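Local coordinates for protein arginine decarboxylase (Campylobacter jejuni subsp. jejuni, PDB 3NZP) that probably catalyses the pyridoxal-phosphate-dependent decarboxylation of arginine to agmatine, an early step of polyamine and spermidine biosynthesis, at residues Met1-Asn13 against Pro461-Thr473. Numbering follows the deposited sequence.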
# COMPACT_ATOMS: atom_id res chain seq x y z
N MSE B 1 26.69 22.62 -11.36
CA MSE B 1 25.32 23.02 -11.79
C MSE B 1 24.33 22.07 -11.14
O MSE B 1 24.71 21.27 -10.29
CB MSE B 1 25.19 22.92 -13.31
CG MSE B 1 23.94 23.59 -13.84
SE MSE B 1 23.48 23.09 -15.65
CE MSE B 1 24.49 24.41 -16.63
N MSE B 2 23.07 22.16 -11.55
CA MSE B 2 22.02 21.30 -11.04
C MSE B 2 22.36 19.83 -11.30
O MSE B 2 22.46 19.40 -12.45
CB MSE B 2 20.70 21.65 -11.73
CG MSE B 2 19.55 20.73 -11.38
SE MSE B 2 18.71 21.15 -9.68
CE MSE B 2 19.98 20.30 -8.47
N ASP B 3 22.54 19.06 -10.22
CA ASP B 3 22.86 17.64 -10.34
C ASP B 3 21.82 16.78 -9.64
O ASP B 3 21.94 15.55 -9.58
CB ASP B 3 24.25 17.36 -9.75
CG ASP B 3 24.31 17.56 -8.24
OD1 ASP B 3 23.77 18.58 -7.75
OD2 ASP B 3 24.90 16.70 -7.55
N TYR B 4 20.78 17.43 -9.11
CA TYR B 4 19.71 16.73 -8.42
C TYR B 4 20.26 15.88 -7.26
O TYR B 4 19.71 14.84 -6.92
CB TYR B 4 18.94 15.85 -9.41
CG TYR B 4 18.18 16.64 -10.46
CD1 TYR B 4 16.95 17.24 -10.16
CD2 TYR B 4 18.72 16.85 -11.74
CE1 TYR B 4 16.28 18.04 -11.10
CE2 TYR B 4 18.05 17.65 -12.69
CZ TYR B 4 16.83 18.23 -12.36
OH TYR B 4 16.20 19.04 -13.26
N GLY B 5 21.35 16.36 -6.66
CA GLY B 5 21.97 15.65 -5.55
C GLY B 5 22.48 14.28 -5.92
O GLY B 5 22.62 13.40 -5.06
N ILE B 6 22.77 14.08 -7.20
CA ILE B 6 23.25 12.79 -7.66
C ILE B 6 24.46 12.32 -6.87
O ILE B 6 24.84 11.15 -6.92
CB ILE B 6 23.59 12.85 -9.16
CG1 ILE B 6 23.91 11.44 -9.68
CG2 ILE B 6 24.73 13.81 -9.37
CD1 ILE B 6 24.08 11.36 -11.19
N ASP B 7 25.07 13.23 -6.12
CA ASP B 7 26.25 12.87 -5.34
C ASP B 7 25.90 12.37 -3.96
O ASP B 7 26.67 11.61 -3.35
CB ASP B 7 27.19 14.07 -5.25
CG ASP B 7 28.14 14.16 -6.45
OD1 ASP B 7 28.85 15.19 -6.56
OD2 ASP B 7 28.20 13.21 -7.26
N ILE B 8 24.74 12.76 -3.46
CA ILE B 8 24.29 12.34 -2.14
C ILE B 8 23.75 10.91 -2.18
O ILE B 8 24.33 9.99 -1.61
CB ILE B 8 23.20 13.26 -1.62
CG1 ILE B 8 23.69 14.71 -1.65
CG2 ILE B 8 22.79 12.85 -0.23
CD1 ILE B 8 22.64 15.72 -1.21
N TRP B 9 22.62 10.73 -2.86
CA TRP B 9 21.98 9.43 -2.98
C TRP B 9 22.60 8.57 -4.07
O TRP B 9 22.52 7.35 -4.04
CB TRP B 9 20.49 9.58 -3.29
CG TRP B 9 20.21 10.23 -4.61
CD1 TRP B 9 20.01 11.55 -4.84
CD2 TRP B 9 20.21 9.58 -5.90
NE1 TRP B 9 19.89 11.78 -6.19
CE2 TRP B 9 20.00 10.60 -6.86
CE3 TRP B 9 20.36 8.26 -6.33
CZ2 TRP B 9 19.95 10.32 -8.23
CZ3 TRP B 9 20.31 7.99 -7.70
CH2 TRP B 9 20.10 9.02 -8.63
N GLY B 10 23.21 9.23 -5.05
CA GLY B 10 23.80 8.51 -6.16
C GLY B 10 25.10 7.77 -5.95
O GLY B 10 25.36 6.79 -6.64
N ASN B 11 25.93 8.21 -5.01
CA ASN B 11 27.22 7.54 -4.81
C ASN B 11 27.95 7.47 -6.13
O ASN B 11 27.57 8.13 -7.09
CB ASN B 11 27.04 6.13 -4.28
CG ASN B 11 27.23 6.06 -2.80
OD1 ASN B 11 26.61 6.80 -2.04
ND2 ASN B 11 28.11 5.16 -2.36
N GLU B 12 28.98 6.66 -6.21
CA GLU B 12 29.67 6.58 -7.49
C GLU B 12 29.05 5.54 -8.40
O GLU B 12 29.75 4.88 -9.18
CB GLU B 12 31.17 6.30 -7.29
CG GLU B 12 31.98 7.49 -6.77
CD GLU B 12 32.02 7.55 -5.25
OE1 GLU B 12 31.81 8.66 -4.68
OE2 GLU B 12 32.28 6.49 -4.62
N ASN B 13 27.73 5.37 -8.32
CA ASN B 13 27.05 4.40 -9.17
C ASN B 13 26.41 5.08 -10.37
O ASN B 13 26.28 4.49 -11.44
CB ASN B 13 25.99 3.64 -8.36
CG ASN B 13 26.58 2.93 -7.17
OD1 ASN B 13 27.56 2.19 -7.29
ND2 ASN B 13 25.97 3.14 -6.00
N PRO B 461 14.66 9.72 -4.95
CA PRO B 461 15.27 10.76 -5.77
C PRO B 461 14.65 10.80 -7.15
O PRO B 461 14.36 9.76 -7.75
CB PRO B 461 16.75 10.36 -5.79
CG PRO B 461 16.72 8.88 -5.55
CD PRO B 461 15.65 8.74 -4.49
N ILE B 462 14.45 12.01 -7.66
CA ILE B 462 13.84 12.20 -8.98
C ILE B 462 14.64 13.17 -9.83
O ILE B 462 14.90 14.29 -9.40
CB ILE B 462 12.41 12.73 -8.81
CG1 ILE B 462 11.58 11.72 -8.04
CG2 ILE B 462 11.82 13.04 -10.16
CD1 ILE B 462 10.23 12.22 -7.62
N MSE B 463 15.03 12.76 -11.03
CA MSE B 463 15.79 13.63 -11.93
C MSE B 463 15.59 13.23 -13.38
O MSE B 463 15.41 12.05 -13.69
CB MSE B 463 17.29 13.56 -11.63
CG MSE B 463 17.92 12.26 -12.07
SE MSE B 463 19.82 12.25 -11.78
CE MSE B 463 20.34 13.50 -13.15
N PRO B 464 15.60 14.21 -14.31
CA PRO B 464 15.41 13.92 -15.73
C PRO B 464 16.52 13.03 -16.25
O PRO B 464 17.62 13.03 -15.69
CB PRO B 464 15.46 15.30 -16.36
CG PRO B 464 14.97 16.19 -15.26
CD PRO B 464 15.69 15.65 -14.08
N LEU B 465 16.25 12.30 -17.32
CA LEU B 465 17.27 11.42 -17.87
C LEU B 465 18.30 12.11 -18.74
O LEU B 465 19.39 11.58 -18.96
CB LEU B 465 16.62 10.29 -18.66
CG LEU B 465 16.29 9.05 -17.84
CD1 LEU B 465 15.33 9.41 -16.72
CD2 LEU B 465 15.69 7.99 -18.76
N ASP B 466 17.96 13.30 -19.22
CA ASP B 466 18.85 14.05 -20.08
C ASP B 466 18.57 15.54 -19.92
O ASP B 466 17.78 15.95 -19.07
CB ASP B 466 18.62 13.65 -21.54
CG ASP B 466 17.27 14.11 -22.08
OD1 ASP B 466 16.96 13.82 -23.26
OD2 ASP B 466 16.52 14.76 -21.32
N ARG B 467 19.23 16.34 -20.76
CA ARG B 467 19.08 17.78 -20.73
C ARG B 467 19.64 18.34 -19.41
O ARG B 467 19.21 19.39 -18.94
CB ARG B 467 17.61 18.15 -20.89
CG ARG B 467 17.37 19.38 -21.73
CD ARG B 467 15.89 19.70 -21.78
NE ARG B 467 15.14 18.60 -22.39
CZ ARG B 467 14.78 18.54 -23.66
NH1 ARG B 467 14.11 17.49 -24.11
NH2 ARG B 467 15.07 19.56 -24.48
N LEU B 468 20.61 17.62 -18.85
CA LEU B 468 21.24 18.00 -17.58
C LEU B 468 22.29 19.08 -17.73
O LEU B 468 22.63 19.77 -16.75
CB LEU B 468 21.86 16.76 -16.93
CG LEU B 468 20.82 15.72 -16.49
CD1 LEU B 468 21.51 14.39 -16.17
CD2 LEU B 468 20.05 16.28 -15.30
N ASP B 469 22.83 19.22 -18.94
CA ASP B 469 23.84 20.23 -19.23
C ASP B 469 23.18 21.62 -19.19
O ASP B 469 23.87 22.64 -19.14
CB ASP B 469 24.46 19.96 -20.60
CG ASP B 469 23.41 19.77 -21.70
OD1 ASP B 469 23.77 19.27 -22.78
OD2 ASP B 469 22.23 20.13 -21.49
N GLU B 470 21.85 21.64 -19.18
CA GLU B 470 21.06 22.88 -19.12
C GLU B 470 20.51 23.06 -17.72
O GLU B 470 20.26 22.10 -17.01
CB GLU B 470 19.90 22.81 -20.10
CG GLU B 470 20.32 22.69 -21.54
CD GLU B 470 19.18 22.27 -22.44
OE1 GLU B 470 18.10 22.92 -22.39
OE2 GLU B 470 19.35 21.29 -23.20
N GLU B 471 20.29 24.31 -17.33
CA GLU B 471 19.77 24.63 -16.01
C GLU B 471 18.24 24.66 -16.00
O GLU B 471 17.63 25.45 -16.72
CB GLU B 471 20.32 25.98 -15.56
CG GLU B 471 19.92 26.44 -14.17
CD GLU B 471 20.60 25.65 -13.07
OE1 GLU B 471 21.83 25.44 -13.14
OE2 GLU B 471 19.89 25.24 -12.12
N PRO B 472 17.60 23.79 -15.19
CA PRO B 472 16.13 23.75 -15.12
C PRO B 472 15.57 25.05 -14.57
O PRO B 472 16.15 25.66 -13.68
CB PRO B 472 15.88 22.58 -14.18
CG PRO B 472 17.06 22.64 -13.25
CD PRO B 472 18.20 22.85 -14.23
N THR B 473 14.43 25.47 -15.09
CA THR B 473 13.83 26.72 -14.67
C THR B 473 12.33 26.62 -14.46
O THR B 473 11.58 27.46 -14.95
CB THR B 473 14.09 27.79 -15.71
OG1 THR B 473 13.71 27.28 -17.00
CG2 THR B 473 15.56 28.16 -15.73
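With chi1 at -67°, Tyr4 sets its CG opposite its carbonyl carbon and brings one face of its ring against Met463 CB and Pro464 CD, while Trp9, its CG held between backbone N and carbonyl carbon (chi1 64°), presents one face of its indole to the Pro461 ring. Each ring is met on a face by proline. Pro464 CD stands 3.7 Å from the centroid of the Tyr4 ring, a CH-pi contact displaced toward the CZ end, and Met463 CB packs 3.4 Å from Tyr4 CG. Leu468 CD2 reaches the edge, 3.6 Å from Tyr4 CE2, and Met2 CG lies over the rim of the opposite face and also touches Pro472 CG. The phenol hydroxyl, carried past Pro464, hydrogen-bonds to the carbonyl O of Phe498. The N-terminal segment, folded by a type I' turn from Asp3 to Ile6, packs against strand 462-464, which pairs antiparallel with strand 510-513 in the mixed sheet separate from the parallel barrel typical of this decarboxylase family. At Trp9, Pro461 CB lies almost squarely over the five-membered ring, 3.3 Å from its centroid, and Ile6 CA sits over the other face, toward its rim. The selenium of Met463, a selenomethionine here, makes a Met-aromatic contact at the indole edge, 4.0 Å from Trp9 CZ2. Rotation of the indole is fixed by Trp9 NE1, which donates to Tyr4 O at 3.2 Å, the acceptor lying in the ring plane.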